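Local coordinates for solute-binding periplasmic protein of iron/siderophore ABC transporter (Yersinia pestis, PDB 6B2Y) that probably binds chelated iron in the periplasm of Yersinia pestis and delivers it to an ABC transporter of the inner membrane, at residues Q94-A97 with I98-K102; E62-L65 with F66-V69. All coordinates share one frame; numbering follows the deposited sequence.

Overall arrangement
Both contacts are local, each joining residues three or four apart, contact 1 within a helix and contact 2 at the turn leading into one, and both lie in the part of the chain that holds the parallel sheet. Contact 2, between strand 58-60 and helix 66-70, is buried. Contact 1, on helix 93-102, is about 14 Å away between centres and only partly buried, with K100 at its exposed margin. Regular i to i+4 bonds hold contact 1, whereas contact 2 begins with i to i+3 bonds and a water as the chain winds into its helix. The two meet where the rings of Y99 and F66 pack edge-to-face, CE2 of Y99 lying 3.5 Å from CZ of F66.

Contact 1: Q94-A97 with I98-K102; sequences QTYA and IYKAK. With NA (sodium ion), chain C.
T95 and Y99 stand one turn apart on the alpha helix 93-102, their side chains side by side and pointing the same way. Four backbone bonds of the i to i+4 kind hold the turn: N of I98, Y99, K100 and A101 donate to O of Q94, T95, Y96 and A97. The shortest is K100 N to Y96 O, 2.8 Å, and the straightest is Y99 N to T95 O, with an N-H...O angle of 168°. CG1 of I98 packs 3.5 Å from Q94 O, the carbonyl its own N-H bonds. Apolar contact follows the same spacing. Methyl CG2 of T95 lies 3.8 Å from CE1 of Y99; it is anti to the backbone N, while OG1, beside that N, bonds to D92. A threonine thus serves two neighbours with its two branches. On the next flank the extended K100 chain passes Y96, its CD 4.1 Å from ring atom CE1. A lysine suits this margin because its methylenes can lie near a ring while its amine reaches outward, here into a long, weak ion pair with D107, the residue that also bonds to the hydroxyl of Y96. The small CB of A97 packs on Q296. At its far end, Q94 bonds to Q296 and L293. Metal binding sets Y99 apart, for a tyrosine offers both a ring for packing and an oxygen donor. The sodium ion sits at the edge of that ring, in its plane, bound by Y99 OH at 2.6 Å and by a water at 2.9 Å from the metal.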
loop_
_atom_site.group_PDB
_atom_site.type_symbol
_atom_site.label_atom_id
_atom_site.label_comp_id
_atom_site.label_asym_id
_atom_site.label_seq_id
_atom_site.Cartn_x
_atom_site.Cartn_y
_atom_site.Cartn_z
ATOM N N GLN A 94 -7.295 12.085 -1.028
ATOM C CA GLN A 94 -6.206 13.031 -1.225
ATOM C C GLN A 94 -5.471 12.766 -2.532
ATOM O O GLN A 94 -5.234 13.691 -3.316
ATOM C CB GLN A 94 -5.244 12.977 -0.045
ATOM C CG GLN A 94 -5.899 13.311 1.275
ATOM C CD GLN A 94 -4.931 13.150 2.406
ATOM O OE1 GLN A 94 -3.828 13.700 2.363
ATOM N NE2 GLN A 94 -5.309 12.365 3.403
ATOM N N THR A 95 -5.067 11.514 -2.775
ATOM C CA THR A 95 -4.419 11.207 -4.046
ATOM C C THR A 95 -5.353 11.496 -5.212
ATOM O O THR A 95 -4.926 12.044 -6.231
ATOM C CB THR A 95 -3.964 9.746 -4.078
ATOM O OG1 THR A 95 -3.098 9.507 -2.969
ATOM C CG2 THR A 95 -3.216 9.442 -5.369
ATOM N N TYR A 96 -6.633 11.146 -5.068
ATOM C CA TYR A 96 -7.604 11.437 -6.118
ATOM C C TYR A 96 -7.621 12.933 -6.440
ATOM O O TYR A 96 -7.665 13.324 -7.615
ATOM C CB TYR A 96 -8.986 10.953 -5.681
ATOM C CG TYR A 96 -10.078 11.097 -6.728
ATOM C CD1 TYR A 96 -10.706 12.329 -6.938
ATOM C CD2 TYR A 96 -10.495 10.009 -7.486
ATOM C CE1 TYR A 96 -11.700 12.469 -7.870
ATOM C CE2 TYR A 96 -11.501 10.142 -8.434
ATOM C CZ TYR A 96 -12.093 11.391 -8.622
ATOM O OH TYR A 96 -13.091 11.564 -9.555
ATOM N N ALA A 97 -7.548 13.775 -5.402
ATOM C CA ALA A 97 -7.570 15.229 -5.586
ATOM C C ALA A 97 -6.384 15.710 -6.413
ATOM O O ALA A 97 -6.532 16.577 -7.286
ATOM C CB ALA A 97 -7.584 15.920 -4.223
ATOM N N ILE A 98 -5.193 15.165 -6.147
ATOM C CA ILE A 98 -4.003 15.611 -6.857
ATOM C C ILE A 98 -4.098 15.243 -8.328
ATOM O O ILE A 98 -3.711 16.030 -9.201
ATOM C CB ILE A 98 -2.739 15.022 -6.206
ATOM C CG1 ILE A 98 -2.630 15.491 -4.755
ATOM C CG2 ILE A 98 -1.491 15.389 -7.028
ATOM C CD1 ILE A 98 -2.281 16.964 -4.603
ATOM N N TYR A 99 -4.613 14.043 -8.627
ATOM C CA TYR A 99 -4.829 13.637 -10.014
ATOM C C TYR A 99 -5.922 14.472 -10.678
ATOM O O TYR A 99 -5.801 14.843 -11.851
ATOM C CB TYR A 99 -5.181 12.154 -10.079
ATOM C CG TYR A 99 -3.942 11.279 -10.094
ATOM C CD1 TYR A 99 -3.335 10.873 -8.913
ATOM C CD2 TYR A 99 -3.361 10.907 -11.291
ATOM C CE1 TYR A 99 -2.187 10.079 -8.939
ATOM C CE2 TYR A 99 -2.218 10.123 -11.330
ATOM C CZ TYR A 99 -1.639 9.712 -10.152
ATOM O OH TYR A 99 -0.492 8.938 -10.204
ATOM N N LYS A 100 -6.999 14.759 -9.948
ATOM C CA LYS A 100 -8.095 15.545 -10.520
ATOM C C LYS A 100 -7.617 16.925 -10.954
ATOM O O LYS A 100 -8.034 17.436 -12.003
ATOM C CB LYS A 100 -9.227 15.667 -9.498
ATOM C CG LYS A 100 -10.430 16.477 -9.983
ATOM C CD LYS A 100 -11.577 16.406 -8.983
ATOM C CE LYS A 100 -12.821 17.104 -9.535
ATOM N NZ LYS A 100 -13.856 17.309 -8.485
ATOM N N ALA A 101 -6.728 17.534 -10.165
ATOM C CA ALA A 101 -6.224 18.866 -10.486
ATOM C C ALA A 101 -5.528 18.880 -11.837
ATOM O O ALA A 101 -5.688 19.821 -12.622
ATOM C CB ALA A 101 -5.280 19.337 -9.386
ATOM N N LYS A 102 -4.775 17.827 -12.139
ATOM C CA LYS A 102 -4.046 17.721 -13.394
ATOM C C LYS A 102 -4.848 17.052 -14.501
ATOM O O LYS A 102 -4.616 17.336 -15.681
ATOM C CB LYS A 102 -2.751 16.939 -13.163
ATOM C CG LYS A 102 -1.733 17.049 -14.281
ATOM C CD LYS A 102 -0.347 16.789 -13.734
ATOM C CE LYS A 102 0.711 17.153 -14.748
ATOM N NZ LYS A 102 0.282 16.728 -16.102
HETATM NA NA NA C . 0.009 8.005 -7.859
HETATM O O HOH W 1 0.361 9.868 -5.682
#

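Contact 2: E62-L65 with F66-V69; sequences EGRL and FYAV
F66 meets G63 at the strand-turn-helix junction that follows strand 58-60 in the parallel sheet, where the chain winds into helix 66-70. F66 N donates to G63 O at 3.1 Å, an i to i+3 bond whose donor lies above the carbonyl plane. With CG anti to the backbone N (chi1 172°), the F66 ring leads toward F88, into a cluster of rings that suits a phenylalanine, with a sodium ion about 5 Å from its nearest atom. Y67 comes next and repeats the i to i+3 pattern, its N bonding R64 O at 3.2 Å; this donor stands 57° out of the carbonyl plane, farther than that of F66. Its ring runs alongside the R64 chain, with CE2 3.7 Å from CB of R64 and the hydroxyl near CG. Both residues combine a long apolar shaft with a polar end, and the ends find partners elsewhere: Y67 OH bonds to D92, and the guanidinium of R64, its plane turned 72° from the ring, forms a salt bridge with D87 and a hydrogen bond with N332. A68, small enough for this buried position, brings CB to 3.6 Å from L65 O. A water donates to R64 O at 2.8 Å and weakly accepts from A68 N, so that oxygen is gripped by both a peptide N-H and a water. With V69 the regular helical spacing begins. L65 and V69 both turn apolar branches to I134 of strand 132-136, and V69 N donates to L65 O at 3.1 Å, in the carbonyl plane, while CG2 of V69 lies 3.7 Å from that same oxygen.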
loop_
_atom_site.group_PDB
_atom_site.type_symbol
_atom_site.label_atom_id
_atom_site.label_comp_id
_atom_site.label_asym_id
_atom_site.label_seq_id
_atom_site.Cartn_x
_atom_site.Cartn_y
_atom_site.Cartn_z
ATOM N N GLU A 62 -10.322 -3.623 -7.805
ATOM C CA GLU A 62 -10.063 -2.923 -6.548
ATOM C C GLU A 62 -9.434 -1.581 -6.899
ATOM O O GLU A 62 -8.434 -1.531 -7.622
ATOM C CB GLU A 62 -9.146 -3.754 -5.638
ATOM C CG GLU A 62 -9.595 -5.209 -5.540
ATOM C CD GLU A 62 -8.660 -6.103 -4.744
ATOM O OE1 GLU A 62 -7.704 -5.590 -4.116
ATOM O OE2 GLU A 62 -8.911 -7.327 -4.727
ATOM N N GLY A 63 -10.033 -0.490 -6.414
ATOM C CA GLY A 63 -9.673 0.826 -6.924
ATOM C C GLY A 63 -8.210 1.169 -6.711
ATOM O O GLY A 63 -7.575 1.804 -7.561
ATOM N N ARG A 64 -7.652 0.745 -5.588
ATOM C CA ARG A 64 -6.284 1.117 -5.268
ATOM C C ARG A 64 -5.254 0.326 -6.071
ATOM O O ARG A 64 -4.060 0.609 -5.962
ATOM C CB ARG A 64 -6.070 0.992 -3.760
ATOM C CG ARG A 64 -6.755 2.165 -3.004
ATOM C CD ARG A 64 -6.831 1.928 -1.515
ATOM N NE ARG A 64 -7.792 0.882 -1.183
ATOM C CZ ARG A 64 -7.977 0.399 0.043
ATOM N NH1 ARG A 64 -7.261 0.863 1.060
ATOM N NH2 ARG A 64 -8.878 -0.550 0.254
ATOM N N LEU A 65 -5.681 -0.606 -6.926
ATOM C CA LEU A 65 -4.754 -1.160 -7.913
ATOM C C LEU A 65 -4.299 -0.105 -8.907
ATOM O O LEU A 65 -3.359 -0.346 -9.672
ATOM C CB LEU A 65 -5.400 -2.351 -8.634
ATOM C CG LEU A 65 -5.464 -3.576 -7.715
ATOM C CD1 LEU A 65 -6.263 -4.729 -8.325
ATOM C CD2 LEU A 65 -4.042 -4.028 -7.321
ATOM N N PHE A 66 -4.927 1.071 -8.901
ATOM C CA PHE A 66 -4.434 2.175 -9.702
ATOM C C PHE A 66 -2.983 2.507 -9.379
ATOM O O PHE A 66 -2.229 2.897 -10.276
ATOM C CB PHE A 66 -5.320 3.402 -9.490
ATOM C CG PHE A 66 -4.776 4.651 -10.125
ATOM C CD1 PHE A 66 -4.686 4.758 -11.501
ATOM C CD2 PHE A 66 -4.343 5.712 -9.342
ATOM C CE1 PHE A 66 -4.178 5.901 -12.091
ATOM C CE2 PHE A 66 -3.833 6.856 -9.930
ATOM C CZ PHE A 66 -3.751 6.942 -11.308
ATOM N N TYR A 67 -2.561 2.354 -8.118
ATOM C CA TYR A 67 -1.161 2.639 -7.801
ATOM C C TYR A 67 -0.242 1.804 -8.681
ATOM O O TYR A 67 0.722 2.318 -9.255
ATOM C CB TYR A 67 -0.848 2.360 -6.332
ATOM C CG TYR A 67 -1.716 3.058 -5.320
ATOM C CD1 TYR A 67 -2.024 4.422 -5.421
ATOM C CD2 TYR A 67 -2.210 2.353 -4.225
ATOM C CE1 TYR A 67 -2.822 5.041 -4.458
ATOM C CE2 TYR A 67 -3.009 2.961 -3.275
ATOM C CZ TYR A 67 -3.308 4.307 -3.400
ATOM O OH TYR A 67 -4.094 4.880 -2.434
ATOM N N ALA A 68 -0.534 0.509 -8.801
ATOM C CA ALA A 68 0.332 -0.364 -9.588
ATOM C C ALA A 68 0.264 -0.015 -11.064
ATOM O O ALA A 68 1.296 0.046 -11.745
ATOM C CB ALA A 68 -0.048 -1.829 -9.355
ATOM N N VAL A 69 -0.940 0.263 -11.566
ATOM C CA VAL A 69 -1.101 0.572 -12.982
ATOM C C VAL A 69 -0.444 1.905 -13.319
ATOM O O VAL A 69 0.141 2.052 -14.402
ATOM C CB VAL A 69 -2.598 0.537 -13.344
ATOM C CG1 VAL A 69 -2.861 1.140 -14.738
ATOM C CG2 VAL A 69 -3.102 -0.881 -13.278
HETATM O O HOH W 2 -1.771 -0.925 -5.974
#